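Local structure of uncharacterized protein Q64V53_BACFR (Bacteroides fragilis, 2RA8) at residues K223-V228 with L254-I259; E282-S287 with K307-I312; P193-L198 with S216-L221; P244-D249 with E270-S275. The protein is of unknown function but combines an N-terminal WGR domain with a leucine-rich repeat domain built on a long parallel sheet. All coordinates share one frame; numbering follows the deposited sequence.

Interaction 1 (K223-V228 with L254-I259)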
loop_
_atom_site.group_PDB
_atom_site.type_symbol
_atom_site.label_atom_id
_atom_site.label_comp_id
_atom_site.label_asym_id
_atom_site.label_seq_id
_atom_site.Cartn_x
_atom_site.Cartn_y
_atom_site.Cartn_z
ATOM N N LYS A 223 12.136 -22.621 3.646
ATOM C CA LYS A 223 11.246 -21.599 4.182
ATOM C C LYS A 223 9.807 -22.067 4.224
ATOM O O LYS A 223 9.295 -22.628 3.253
ATOM C CB LYS A 223 11.335 -20.317 3.339
ATOM C CG LYS A 223 10.350 -19.230 3.760
ATOM C CD LYS A 223 10.678 -17.877 3.147
ATOM C CE LYS A 223 9.633 -16.841 3.552
ATOM N NZ LYS A 223 10.010 -15.463 3.141
ATOM N N LEU A 224 9.160 -21.849 5.364
ATOM C CA LEU A 224 7.761 -22.211 5.564
ATOM C C LEU A 224 7.099 -21.116 6.333
ATOM O O LEU A 224 7.471 -20.837 7.465
ATOM C CB LEU A 224 7.622 -23.515 6.357
ATOM C CG LEU A 224 6.203 -23.899 6.817
ATOM C CD1 LEU A 224 5.265 -24.061 5.618
ATOM C CD2 LEU A 224 6.263 -25.203 7.615
ATOM N N VAL A 225 6.122 -20.477 5.711
ATOM C CA VAL A 225 5.382 -19.403 6.348
ATOM C C VAL A 225 3.917 -19.693 6.192
ATOM O O VAL A 225 3.421 -19.867 5.076
ATOM C CB VAL A 225 5.703 -18.037 5.716
ATOM C CG1 VAL A 225 4.754 -16.968 6.264
ATOM C CG2 VAL A 225 7.139 -17.648 6.045
ATOM N N LEU A 226 3.219 -19.764 7.321
ATOM C CA LEU A 226 1.793 -20.046 7.328
ATOM C C LEU A 226 1.039 -19.004 8.102
ATOM O O LEU A 226 1.376 -18.715 9.253
ATOM C CB LEU A 226 1.515 -21.409 7.980
ATOM C CG LEU A 226 2.150 -22.670 7.376
ATOM C CD1 LEU A 226 1.856 -23.864 8.279
ATOM C CD2 LEU A 226 1.617 -22.909 5.963
ATOM N N TYR A 227 0.025 -18.419 7.474
ATOM C CA TYR A 227 -0.821 -17.431 8.149
ATOM C C TYR A 227 -1.919 -18.209 8.864
ATOM O O TYR A 227 -2.641 -18.994 8.237
ATOM C CB TYR A 227 -1.456 -16.464 7.127
ATOM C CG TYR A 227 -0.537 -15.355 6.662
ATOM C CD1 TYR A 227 0.706 -15.641 6.092
ATOM C CD2 TYR A 227 -0.907 -14.018 6.805
ATOM C CE1 TYR A 227 1.563 -14.621 5.683
ATOM C CE2 TYR A 227 -0.066 -12.990 6.399
ATOM C CZ TYR A 227 1.164 -13.300 5.845
ATOM O OH TYR A 227 2.010 -12.287 5.481
ATOM N N VAL A 228 -2.045 -18.009 10.175
ATOM C CA VAL A 228 -3.055 -18.711 10.963
ATOM C C VAL A 228 -4.447 -18.176 10.730
ATOM O O VAL A 228 -5.390 -18.938 10.504
ATOM C CB VAL A 228 -2.754 -18.615 12.474
ATOM C CG1 VAL A 228 -3.813 -19.388 13.267
ATOM C CG2 VAL A 228 -1.368 -19.168 12.763
ATOM N N LEU A 254 15.320 -26.605 6.880
ATOM C CA LEU A 254 14.570 -25.365 7.103
ATOM C C LEU A 254 15.444 -24.272 7.725
ATOM O O LEU A 254 16.241 -24.542 8.626
ATOM C CB LEU A 254 13.369 -25.633 8.007
ATOM C CG LEU A 254 12.250 -24.588 7.934
ATOM C CD1 LEU A 254 11.497 -24.726 6.618
ATOM C CD2 LEU A 254 11.299 -24.778 9.096
ATOM N N LYS A 255 15.313 -23.043 7.219
ATOM C CA LYS A 255 16.076 -21.891 7.716
ATOM C C LYS A 255 15.145 -20.806 8.217
ATOM O O LYS A 255 15.474 -20.070 9.149
ATOM C CB LYS A 255 16.931 -21.269 6.608
ATOM C CG LYS A 255 18.084 -22.114 6.117
ATOM C CD LYS A 255 18.896 -21.360 5.067
ATOM C CE LYS A 255 20.045 -22.205 4.527
ATOM N NZ LYS A 255 19.564 -23.443 3.851
ATOM N N TRP A 256 13.992 -20.687 7.570
ATOM C CA TRP A 256 12.997 -19.683 7.934
ATOM C C TRP A 256 11.702 -20.382 8.248
ATOM O O TRP A 256 11.155 -21.105 7.415
ATOM C CB TRP A 256 12.799 -18.691 6.759
ATOM C CG TRP A 256 11.833 -17.545 7.001
ATOM C CD1 TRP A 256 10.564 -17.629 7.495
ATOM C CD2 TRP A 256 12.057 -16.162 6.695
ATOM N NE1 TRP A 256 9.977 -16.377 7.516
ATOM C CE2 TRP A 256 10.870 -15.465 7.031
ATOM C CE3 TRP A 256 13.141 -15.446 6.175
ATOM C CZ2 TRP A 256 10.745 -14.084 6.854
ATOM C CZ3 TRP A 256 13.017 -14.074 6.003
ATOM C CH2 TRP A 256 11.824 -13.407 6.343
ATOM N N LEU A 257 11.218 -20.204 9.471
ATOM C CA LEU A 257 9.949 -20.792 9.884
ATOM C C LEU A 257 9.064 -19.700 10.426
ATOM O O LEU A 257 9.504 -18.867 11.223
ATOM C CB LEU A 257 10.150 -21.846 10.968
ATOM C CG LEU A 257 8.879 -22.411 11.641
ATOM C CD1 LEU A 257 7.921 -23.039 10.606
ATOM C CD2 LEU A 257 9.306 -23.449 12.665
ATOM N N GLY A 258 7.811 -19.703 9.992
ATOM C CA GLY A 258 6.873 -18.703 10.450
ATOM C C GLY A 258 5.438 -19.178 10.592
ATOM O O GLY A 258 4.856 -19.774 9.675
ATOM N N ILE A 259 4.883 -18.947 11.777
ATOM C CA ILE A 259 3.489 -19.259 12.064
ATOM C C ILE A 259 3.098 -17.865 12.467
ATOM O O ILE A 259 3.432 -17.399 13.557
ATOM C CB ILE A 259 3.336 -20.253 13.233
ATOM C CG1 ILE A 259 4.043 -21.578 12.895
ATOM C CG2 ILE A 259 1.861 -20.499 13.503
ATOM C CD1 ILE A 259 3.580 -22.216 11.602
#
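The carbonyl oxygen of Leu224 receives the amide of Gly258, with Leu224 O and Gly258 N 2.8 Å apart; the CA-H of Leu257 leans on the same oxygen. Before it in the register Leu224 N donates to Trp256 O (3.0 Å), and after it Leu226 N donates to Gly258 O (2.9 Å). The bonds thus pass back and forth between segments 223-227 and 256-259, which run parallel, their axes approaching to 4.7 Å. These belong to adjacent strands in the sheet of the leucine-rich repeat domain, where each successive strand of the chain is laid beside the one before. On the face carrying Lys223, Val225 and Trp256, the lysine spreads over the indole. Its CG is anti to the backbone N (chi1 175°) and the chain beyond is extended, with CE 3.9 Å from the centroid of the Trp256 five-membered ring. NZ reaches 4.0 Å from the centroid of the six-membered ring, only 9° off its normal, a cation-pi contact. Val225 CG2 approaches obliquely, 3.4 Å from Trp256 NE1, whose hydrogen bond goes to Asp285 on the following strand and would fix the turn of the indole. On the opposite face Leu224 CD2 lies 4.0 Å from Leu257 CD1, and Leu226 packs alongside Ile259; Phe272 and Val268 of helix 265-274 touch Leu257 and Ile259 respectively.

Interaction 2 (E282-S287 with K307-I312)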
loop_
_atom_site.group_PDB
_atom_site.type_symbol
_atom_site.label_atom_id
_atom_site.label_comp_id
_atom_site.label_asym_id
_atom_site.label_seq_id
_atom_site.Cartn_x
_atom_site.Cartn_y
_atom_site.Cartn_z
ATOM N N GLU A 282 17.569 -19.679 10.945
ATOM C CA GLU A 282 18.241 -18.401 10.793
ATOM C C GLU A 282 17.207 -17.354 11.105
ATOM O O GLU A 282 17.519 -16.301 11.660
ATOM C CB GLU A 282 18.716 -18.178 9.355
ATOM C CG GLU A 282 19.669 -19.226 8.825
ATOM C CD GLU A 282 20.272 -18.836 7.488
ATOM O OE1 GLU A 282 19.529 -18.338 6.616
ATOM O OE2 GLU A 282 21.490 -19.036 7.306
ATOM N N THR A 283 15.958 -17.643 10.753
ATOM C CA THR A 283 14.876 -16.683 10.967
ATOM C C THR A 283 13.675 -17.221 11.711
ATOM O O THR A 283 13.131 -18.270 11.372
ATOM C CB THR A 283 14.386 -16.110 9.607
ATOM O OG1 THR A 283 15.501 -15.556 8.893
ATOM C CG2 THR A 283 13.330 -15.011 9.825
HETATM N N MSE A 284 13.266 -16.496 12.747
HETATM C CA MSE A 284 12.092 -16.843 13.535
HETATM C C MSE A 284 11.090 -15.791 13.116
HETATM O O MSE A 284 11.301 -14.604 13.324
HETATM C CB MSE A 284 12.386 -16.721 15.029
HETATM C CG MSE A 284 11.202 -17.026 15.922
HETATM SE SE MSE A 284 11.599 -16.691 17.793
HETATM C CE MSE A 284 10.060 -15.631 18.243
ATOM N N ASP A 285 9.997 -16.230 12.517
ATOM C CA ASP A 285 8.973 -15.331 11.999
ATOM C C ASP A 285 7.733 -15.414 12.850
ATOM O O ASP A 285 7.034 -16.420 12.838
ATOM C CB ASP A 285 8.644 -15.750 10.563
ATOM C CG ASP A 285 7.924 -14.674 9.766
ATOM O OD1 ASP A 285 7.285 -13.769 10.354
ATOM O OD2 ASP A 285 7.992 -14.759 8.523
ATOM N N ILE A 286 7.464 -14.355 13.605
ATOM C CA ILE A 286 6.303 -14.296 14.474
ATOM C C ILE A 286 5.646 -12.965 14.273
ATOM O O ILE A 286 5.355 -12.244 15.223
ATOM C CB ILE A 286 6.703 -14.455 15.953
ATOM C CG1 ILE A 286 7.828 -13.477 16.300
ATOM C CG2 ILE A 286 7.156 -15.893 16.213
ATOM C CD1 ILE A 286 7.953 -13.181 17.783
ATOM N N SER A 287 5.402 -12.642 13.010
ATOM C CA SER A 287 4.786 -11.376 12.634
ATOM C C SER A 287 3.298 -11.434 12.427
ATOM O O SER A 287 2.666 -12.479 12.594
ATOM C CB SER A 287 5.431 -10.870 11.348
ATOM O OG SER A 287 5.299 -11.836 10.321
ATOM N N LYS A 307 20.139 -16.440 20.389
ATOM C CA LYS A 307 21.257 -15.583 19.999
ATOM C C LYS A 307 21.981 -15.973 18.739
ATOM O O LYS A 307 22.864 -15.253 18.280
ATOM C CB LYS A 307 22.270 -15.474 21.147
ATOM C CG LYS A 307 22.843 -16.800 21.629
ATOM C CD LYS A 307 23.850 -16.578 22.751
ATOM C CE LYS A 307 24.496 -17.881 23.201
ATOM N NZ LYS A 307 25.495 -17.645 24.280
ATOM N N HIS A 308 21.616 -17.110 18.164
ATOM C CA HIS A 308 22.247 -17.591 16.941
ATOM C C HIS A 308 21.449 -17.194 15.718
ATOM O O HIS A 308 21.948 -17.265 14.598
ATOM C CB HIS A 308 22.352 -19.107 16.987
ATOM C CG HIS A 308 21.026 -19.795 16.934
ATOM N ND1 HIS A 308 20.365 -20.037 15.747
ATOM C CD2 HIS A 308 20.218 -20.256 17.916
ATOM C CE1 HIS A 308 19.207 -20.618 16.003
ATOM N NE2 HIS A 308 19.092 -20.760 17.312
ATOM N N LEU A 309 20.201 -16.790 15.926
ATOM C CA LEU A 309 19.340 -16.388 14.818
ATOM C C LEU A 309 19.894 -15.168 14.137
ATOM O O LEU A 309 20.617 -14.380 14.746
ATOM C CB LEU A 309 17.918 -16.083 15.315
ATOM C CG LEU A 309 17.100 -17.250 15.878
ATOM C CD1 LEU A 309 15.755 -16.747 16.385
ATOM C CD2 LEU A 309 16.893 -18.299 14.792
ATOM N N LYS A 310 19.570 -15.016 12.858
ATOM C CA LYS A 310 20.026 -13.865 12.089
ATOM C C LYS A 310 18.941 -12.821 12.013
ATOM O O LYS A 310 19.214 -11.647 11.761
ATOM C CB LYS A 310 20.417 -14.295 10.671
ATOM C CG LYS A 310 21.743 -15.043 10.605
ATOM C CD LYS A 310 21.834 -16.029 9.433
ATOM C CE LYS A 310 21.748 -15.361 8.066
ATOM N NZ LYS A 310 20.353 -15.005 7.681
ATOM N N PHE A 311 17.700 -13.232 12.258
ATOM C CA PHE A 311 16.581 -12.303 12.161
ATOM C C PHE A 311 15.343 -12.806 12.856
ATOM O O PHE A 311 14.980 -13.983 12.760
ATOM C CB PHE A 311 16.280 -12.043 10.664
ATOM C CG PHE A 311 15.115 -11.114 10.398
ATOM C CD1 PHE A 311 14.978 -9.909 11.081
ATOM C CD2 PHE A 311 14.191 -11.423 9.403
ATOM C CE1 PHE A 311 13.937 -9.025 10.768
ATOM C CE2 PHE A 311 13.153 -10.546 9.089
ATOM C CZ PHE A 311 13.029 -9.349 9.770
ATOM N N ILE A 312 14.702 -11.910 13.596
ATOM C CA ILE A 312 13.463 -12.241 14.275
ATOM C C ILE A 312 12.482 -11.215 13.783
ATOM O O ILE A 312 12.602 -10.031 14.102
ATOM C CB ILE A 312 13.592 -12.147 15.804
ATOM C CG1 ILE A 312 14.664 -13.130 16.304
ATOM C CG2 ILE A 312 12.250 -12.468 16.449
ATOM C CD1 ILE A 312 14.822 -13.148 17.832
#
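The phenyl ring of Phe311 lies alongside Thr283, and the threonine methyl meets it obliquely, Thr283 CG2 being 3.7 Å from Phe311 CD2. Thr283 OG1 is anti to the carbonyl carbon (chi1 -55°), which leaves CG2 anti to the backbone N and on the side of the ring. Lys334 and Asp336 of the next strand also touch Phe311, while Thr283 reaches back to Trp256. A second flat group, the carboxylate of Glu282, has the bent chain of Lys310 beside it: Glu282 OE2 is 3.7 Å from Lys310 CD, and Glu282 OE1 forms a rather long salt bridge of 3.6 Å with Lys310 NZ. Next to this pair the carbonyl oxygen of Glu282 is gripped twice, by Lys310 N at 2.7 Å on a lone pair and by Phe311 N at 3.1 Å, both donors lying in the carbonyl plane. Two successive amides therefore close on one acceptor just where the strand pairing begins. From there Met284 N donates to Phe311 O (3.0 Å). On the buried face the CB of selenomethionine Met284 rests 3.6 Å from Leu309 CD1, and its CE comes near Ile312 CG2; Phe272 of helix 265-274 touches Met284 as well. Short parallel pairing between strands 283-285 and 311-313, with Met284 and Ile312 on the inward face and Leu309 packing against it from the preceding loop, is the pattern of consecutive leucine-rich repeats.

Interaction 3 (P193-L198 with S216-L221)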
loop_
_atom_site.group_PDB
_atom_site.type_symbol
_atom_site.label_atom_id
_atom_site.label_comp_id
_atom_site.label_asym_id
_atom_site.label_seq_id
_atom_site.Cartn_x
_atom_site.Cartn_y
_atom_site.Cartn_z
ATOM N N PRO A 193 10.224 -33.133 -2.852
ATOM C CA PRO A 193 11.576 -32.664 -2.581
ATOM C C PRO A 193 11.967 -31.465 -3.418
ATOM O O PRO A 193 13.001 -30.838 -3.175
ATOM C CB PRO A 193 12.431 -33.902 -2.879
ATOM C CG PRO A 193 11.663 -34.577 -3.982
ATOM C CD PRO A 193 10.242 -34.472 -3.475
ATOM N N ASN A 194 11.144 -31.129 -4.405
ATOM C CA ASN A 194 11.446 -29.982 -5.263
ATOM C C ASN A 194 11.227 -28.653 -4.579
ATOM O O ASN A 194 11.940 -27.685 -4.859
ATOM C CB ASN A 194 10.614 -30.034 -6.565
ATOM C CG ASN A 194 9.107 -30.058 -6.310
ATOM O OD1 ASN A 194 8.371 -29.174 -6.764
ATOM N ND2 ASN A 194 8.645 -31.075 -5.599
ATOM N N LEU A 195 10.260 -28.594 -3.665
ATOM C CA LEU A 195 9.935 -27.340 -2.957
ATOM C C LEU A 195 10.964 -26.834 -1.966
ATOM O O LEU A 195 11.388 -27.561 -1.061
ATOM C CB LEU A 195 8.588 -27.475 -2.221
ATOM C CG LEU A 195 7.258 -27.407 -2.980
ATOM C CD1 LEU A 195 7.195 -28.493 -4.026
ATOM C CD2 LEU A 195 6.099 -27.582 -1.995
ATOM N N LYS A 196 11.373 -25.578 -2.129
ATOM C CA LYS A 196 12.334 -24.958 -1.219
ATOM C C LYS A 196 11.640 -23.929 -0.358
ATOM O O LYS A 196 12.064 -23.654 0.769
ATOM C CB LYS A 196 13.452 -24.241 -1.985
ATOM C CG LYS A 196 14.304 -25.148 -2.871
ATOM C CD LYS A 196 15.770 -25.087 -2.453
ATOM C CE LYS A 196 16.702 -25.521 -3.581
ATOM N NZ LYS A 196 16.675 -24.557 -4.721
ATOM N N SER A 197 10.577 -23.340 -0.900
ATOM C CA SER A 197 9.827 -22.325 -0.174
ATOM C C SER A 197 8.335 -22.523 -0.308
ATOM O O SER A 197 7.808 -22.719 -1.408
ATOM C CB SER A 197 10.206 -20.922 -0.683
ATOM O OG SER A 197 9.681 -19.920 0.169
ATOM N N LEU A 198 7.649 -22.454 0.829
ATOM C CA LEU A 198 6.212 -22.630 0.891
ATOM C C LEU A 198 5.608 -21.614 1.819
ATOM O O LEU A 198 5.899 -21.609 3.020
ATOM C CB LEU A 198 5.874 -24.034 1.410
ATOM C CG LEU A 198 4.395 -24.319 1.697
ATOM C CD1 LEU A 198 3.573 -24.112 0.421
ATOM C CD2 LEU A 198 4.233 -25.745 2.225
ATOM N N SER A 216 3.043 -34.522 3.791
ATOM C CA SER A 216 3.960 -34.420 2.661
ATOM C C SER A 216 5.380 -34.483 3.123
ATOM O O SER A 216 5.680 -34.218 4.285
ATOM C CB SER A 216 3.758 -33.099 1.924
ATOM O OG SER A 216 2.418 -32.948 1.494
ATOM N N ASP A 217 6.272 -34.847 2.210
ATOM C CA ASP A 217 7.687 -34.909 2.532
ATOM C C ASP A 217 8.333 -33.731 1.851
ATOM O O ASP A 217 8.300 -33.609 0.626
ATOM C CB ASP A 217 8.296 -36.222 2.033
ATOM C CG ASP A 217 7.673 -37.438 2.698
ATOM O OD1 ASP A 217 7.738 -37.538 3.948
ATOM O OD2 ASP A 217 7.116 -38.292 1.977
ATOM N N LEU A 218 8.903 -32.842 2.652
ATOM C CA LEU A 218 9.556 -31.648 2.135
ATOM C C LEU A 218 10.948 -31.572 2.704
ATOM O O LEU A 218 11.294 -30.609 3.390
ATOM C CB LEU A 218 8.749 -30.400 2.558
ATOM C CG LEU A 218 7.253 -30.451 2.250
ATOM C CD1 LEU A 218 6.537 -29.248 2.836
ATOM C CD2 LEU A 218 7.055 -30.492 0.739
ATOM N N PRO A 219 11.792 -32.579 2.418
ATOM C CA PRO A 219 13.159 -32.582 2.944
ATOM C C PRO A 219 14.029 -31.411 2.577
ATOM O O PRO A 219 14.901 -31.020 3.350
ATOM C CB PRO A 219 13.728 -33.898 2.417
ATOM C CG PRO A 219 13.059 -34.023 1.084
ATOM C CD PRO A 219 11.621 -33.650 1.415
ATOM N N ASN A 220 13.822 -30.840 1.396
ATOM C CA ASN A 220 14.651 -29.712 0.979
ATOM C C ASN A 220 14.039 -28.362 1.263
ATOM O O ASN A 220 14.587 -27.342 0.853
ATOM C CB ASN A 220 14.975 -29.809 -0.510
ATOM C CG ASN A 220 15.743 -31.078 -0.855
ATOM O OD1 ASN A 220 16.689 -31.450 -0.150
ATOM N ND2 ASN A 220 15.348 -31.735 -1.940
ATOM N N LEU A 221 12.906 -28.339 1.961
ATOM C CA LEU A 221 12.253 -27.065 2.279
ATOM C C LEU A 221 13.191 -26.189 3.106
ATOM O O LEU A 221 13.856 -26.669 4.028
ATOM C CB LEU A 221 10.961 -27.312 3.064
ATOM C CG LEU A 221 10.022 -26.103 3.162
ATOM C CD1 LEU A 221 9.483 -25.786 1.785
ATOM C CD2 LEU A 221 8.880 -26.402 4.103
HETATM O O HOH W 1 11.283 -30.270 -0.146
#
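Leu221 pushes its CD1 methyl against the backbone of the facing segment, 3.5 Å from Lys196 O, and on to Leu198, whose CB lies 4.0 Å away from that same Leu221 CD1. CG is anti to the backbone N (chi1 -166°) and beside the carbonyl carbon, and the end of the side chain comes nearer the facing segment than its base. Leu218 joins the same apolar patch by meeting Leu195 obliquely, Leu218 CD2 to Leu195 CD2 being 4.1 Å. Both leucines of the 216-221 segment sit at the ends of a type I turn, closed by a bond from Leu221 N to Leu218 O. This turn leads from helix 207-215 into strand 223-227, while 193-198 leads into the preceding strand, so the contact joins the entries of two successive leucine-rich repeat strands. The outer part mixes polar and proline contacts. Asn220 ND2 donates to Pro193 O at 2.8 Å along a nearly straight line (169°), the acceptor lying in the plane of the amide. Pro193 CB meanwhile touches Pro219 CG at 4.0 Å. Between the backbones a water donates to Leu195 O (2.9 Å from the water oxygen) and weakly accepts from Asn220 N, bridging carbonyl and amide that make no direct bond.

Interaction 4 (P244-D249 with E270-S275)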
loop_
_atom_site.group_PDB
_atom_site.type_symbol
_atom_site.label_atom_id
_atom_site.label_comp_id
_atom_site.label_asym_id
_atom_site.label_seq_id
_atom_site.Cartn_x
_atom_site.Cartn_y
_atom_site.Cartn_z
ATOM N N PRO A 244 3.754 -30.086 15.579
ATOM C CA PRO A 244 4.593 -31.091 14.908
ATOM C C PRO A 244 5.485 -30.557 13.798
ATOM O O PRO A 244 6.447 -31.221 13.399
ATOM C CB PRO A 244 3.574 -32.103 14.395
ATOM C CG PRO A 244 2.491 -32.035 15.433
ATOM C CD PRO A 244 2.355 -30.539 15.653
ATOM N N LEU A 245 5.175 -29.358 13.298
ATOM C CA LEU A 245 5.965 -28.722 12.237
ATOM C C LEU A 245 7.329 -28.307 12.731
ATOM O O LEU A 245 8.284 -28.221 11.960
ATOM C CB LEU A 245 5.251 -27.474 11.703
ATOM C CG LEU A 245 3.946 -27.674 10.940
ATOM C CD1 LEU A 245 3.191 -26.352 10.858
ATOM C CD2 LEU A 245 4.250 -28.200 9.549
ATOM N N PHE A 246 7.418 -28.035 14.028
ATOM C CA PHE A 246 8.666 -27.610 14.643
ATOM C C PHE A 246 9.557 -28.815 14.916
ATOM O O PHE A 246 9.874 -29.120 16.065
ATOM C CB PHE A 246 8.364 -26.868 15.956
ATOM C CG PHE A 246 7.662 -25.536 15.766
ATOM C CD1 PHE A 246 8.340 -24.343 16.009
ATOM C CD2 PHE A 246 6.329 -25.482 15.378
ATOM C CE1 PHE A 246 7.691 -23.106 15.871
ATOM C CE2 PHE A 246 5.676 -24.252 15.239
ATOM C CZ PHE A 246 6.360 -23.071 15.488
ATOM N N SER A 247 9.979 -29.494 13.855
ATOM C CA SER A 247 10.816 -30.682 13.992
ATOM C C SER A 247 11.950 -30.729 13.005
ATOM O O SER A 247 11.732 -30.697 11.792
ATOM C CB SER A 247 9.950 -31.935 13.825
ATOM O OG SER A 247 10.750 -33.077 13.571
ATOM N N LYS A 248 13.178 -30.815 13.507
ATOM C CA LYS A 248 14.329 -30.873 12.621
ATOM C C LYS A 248 14.279 -32.120 11.761
ATOM O O LYS A 248 14.726 -32.113 10.612
ATOM C CB LYS A 248 15.642 -30.837 13.422
ATOM C CG LYS A 248 15.899 -32.041 14.314
ATOM C CD LYS A 248 17.280 -31.926 14.958
ATOM C CE LYS A 248 17.680 -33.205 15.679
ATOM N NZ LYS A 248 16.695 -33.597 16.721
ATOM N N ASP A 249 13.726 -33.200 12.302
ATOM C CA ASP A 249 13.621 -34.435 11.536
ATOM C C ASP A 249 12.692 -34.244 10.348
ATOM O O ASP A 249 12.926 -34.795 9.270
ATOM C CB ASP A 249 13.107 -35.585 12.414
ATOM C CG ASP A 249 14.116 -36.017 13.467
ATOM O OD1 ASP A 249 15.305 -36.187 13.122
ATOM O OD2 ASP A 249 13.717 -36.195 14.639
ATOM N N GLU A 270 6.525 -19.774 22.289
ATOM C CA GLU A 270 6.808 -20.935 23.122
ATOM C C GLU A 270 7.204 -22.124 22.260
ATOM O O GLU A 270 8.163 -22.836 22.562
ATOM C CB GLU A 270 5.573 -21.300 23.960
ATOM C CG GLU A 270 5.826 -22.407 24.969
ATOM C CD GLU A 270 4.543 -22.993 25.538
ATOM O OE1 GLU A 270 3.728 -22.216 26.078
ATOM O OE2 GLU A 270 4.357 -24.231 25.444
HETATM N N MSE A 271 6.466 -22.341 21.175
HETATM C CA MSE A 271 6.751 -23.451 20.270
HETATM C C MSE A 271 8.161 -23.395 19.770
HETATM O O MSE A 271 8.864 -24.410 19.746
HETATM C CB MSE A 271 5.801 -23.426 19.082
HETATM C CG MSE A 271 4.360 -23.605 19.479
HETATM SE SE MSE A 271 3.194 -23.771 17.957
HETATM C CE MSE A 271 1.521 -23.768 18.898
ATOM N N PHE A 272 8.587 -22.203 19.357
ATOM C CA PHE A 272 9.943 -22.023 18.869
ATOM C C PHE A 272 10.942 -22.403 19.932
ATOM O O PHE A 272 11.794 -23.267 19.719
ATOM C CB PHE A 272 10.183 -20.560 18.450
ATOM C CG PHE A 272 9.776 -20.254 17.032
ATOM C CD1 PHE A 272 10.565 -20.663 15.962
ATOM C CD2 PHE A 272 8.598 -19.568 16.765
ATOM C CE1 PHE A 272 10.182 -20.390 14.651
ATOM C CE2 PHE A 272 8.215 -19.296 15.456
ATOM C CZ PHE A 272 9.010 -19.709 14.405
ATOM N N LEU A 273 10.827 -21.771 21.098
ATOM C CA LEU A 273 11.765 -22.003 22.194
ATOM C C LEU A 273 11.906 -23.424 22.657
ATOM O O LEU A 273 12.997 -23.838 23.036
ATOM C CB LEU A 273 11.414 -21.109 23.391
ATOM C CG LEU A 273 11.480 -19.594 23.131
ATOM C CD1 LEU A 273 11.006 -18.833 24.349
ATOM C CD2 LEU A 273 12.897 -19.191 22.781
ATOM N N GLU A 274 10.822 -24.191 22.613
ATOM C CA GLU A 274 10.860 -25.578 23.065
ATOM C C GLU A 274 11.159 -26.583 21.984
ATOM O O GLU A 274 11.273 -27.776 22.266
ATOM C CB GLU A 274 9.526 -25.950 23.699
ATOM C CG GLU A 274 8.357 -25.808 22.745
ATOM C CD GLU A 274 7.020 -26.078 23.407
ATOM O OE1 GLU A 274 6.842 -25.684 24.580
ATOM O OE2 GLU A 274 6.142 -26.667 22.745
ATOM N N SER A 275 11.299 -26.116 20.747
ATOM C CA SER A 275 11.543 -27.004 19.612
ATOM C C SER A 275 12.984 -27.387 19.355
ATOM O O SER A 275 13.917 -26.660 19.713
ATOM C CB SER A 275 10.964 -26.372 18.342
ATOM O OG SER A 275 11.178 -27.196 17.208
#
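The ring of Phe246 is closely packed on several sides, whereas the residues that follow it, Ser247 to Asp249, turn toward the surface. Phe246 CE1 points into the middle of the Phe272 ring, 3.5 Å above its plane, in an edge-to-face pair whose planes meet at 82°. Over one face of Phe246 sits the CB of selenomethionine Met271, 3.8 Å from the ring centroid and offset toward the rim, and its selenium lies obliquely to the ring as a Met-aromatic contact, 3.7 Å from Phe246 CE2. Phe246 also touches Leu257 and Ile259 of strand 256-260. Further along, Ser275 OG, anti to the backbone N (chi1 180°), donates to Phe246 O at 2.6 Å from well above the carbonyl plane, and is also bonded to the amide of Ile277. That carbonyl belongs to the central residue of an inverse gamma turn. On the solvent side Lys248 is exposed and pairs with Asp276, outside the aromatic cluster. Phe246, from the loop between strands 223-227 and 256-260, lies with Phe272 and Met271 between the parallel sheet and helix 265-274, part of the hydrophobic core of this leucine-rich repeat fold.

Interactions 1 and 2 are steps of one parallel sheet, joined directly through strands 256-260 and 283-285, where the backbones of Lys255 and Glu282 probably bond. Interaction 3 borders interaction 1 on its other side, with Val225 N probably bonded to Leu198 O, but lies mostly at the strand entries, so a turn, an asparagine and a water replace regular strand pairing. Interaction 4 belongs to the core between sheet and helix: Phe246 and Phe272 reach Leu257 of interaction 1, and Phe272 also packs on Ile286 of interaction 2. Interactions 1 and 4 are buried, while 2 and 3 are partly so, the Glu282-Lys310 pair and the Pro193-Asn220 bond lying toward the surface.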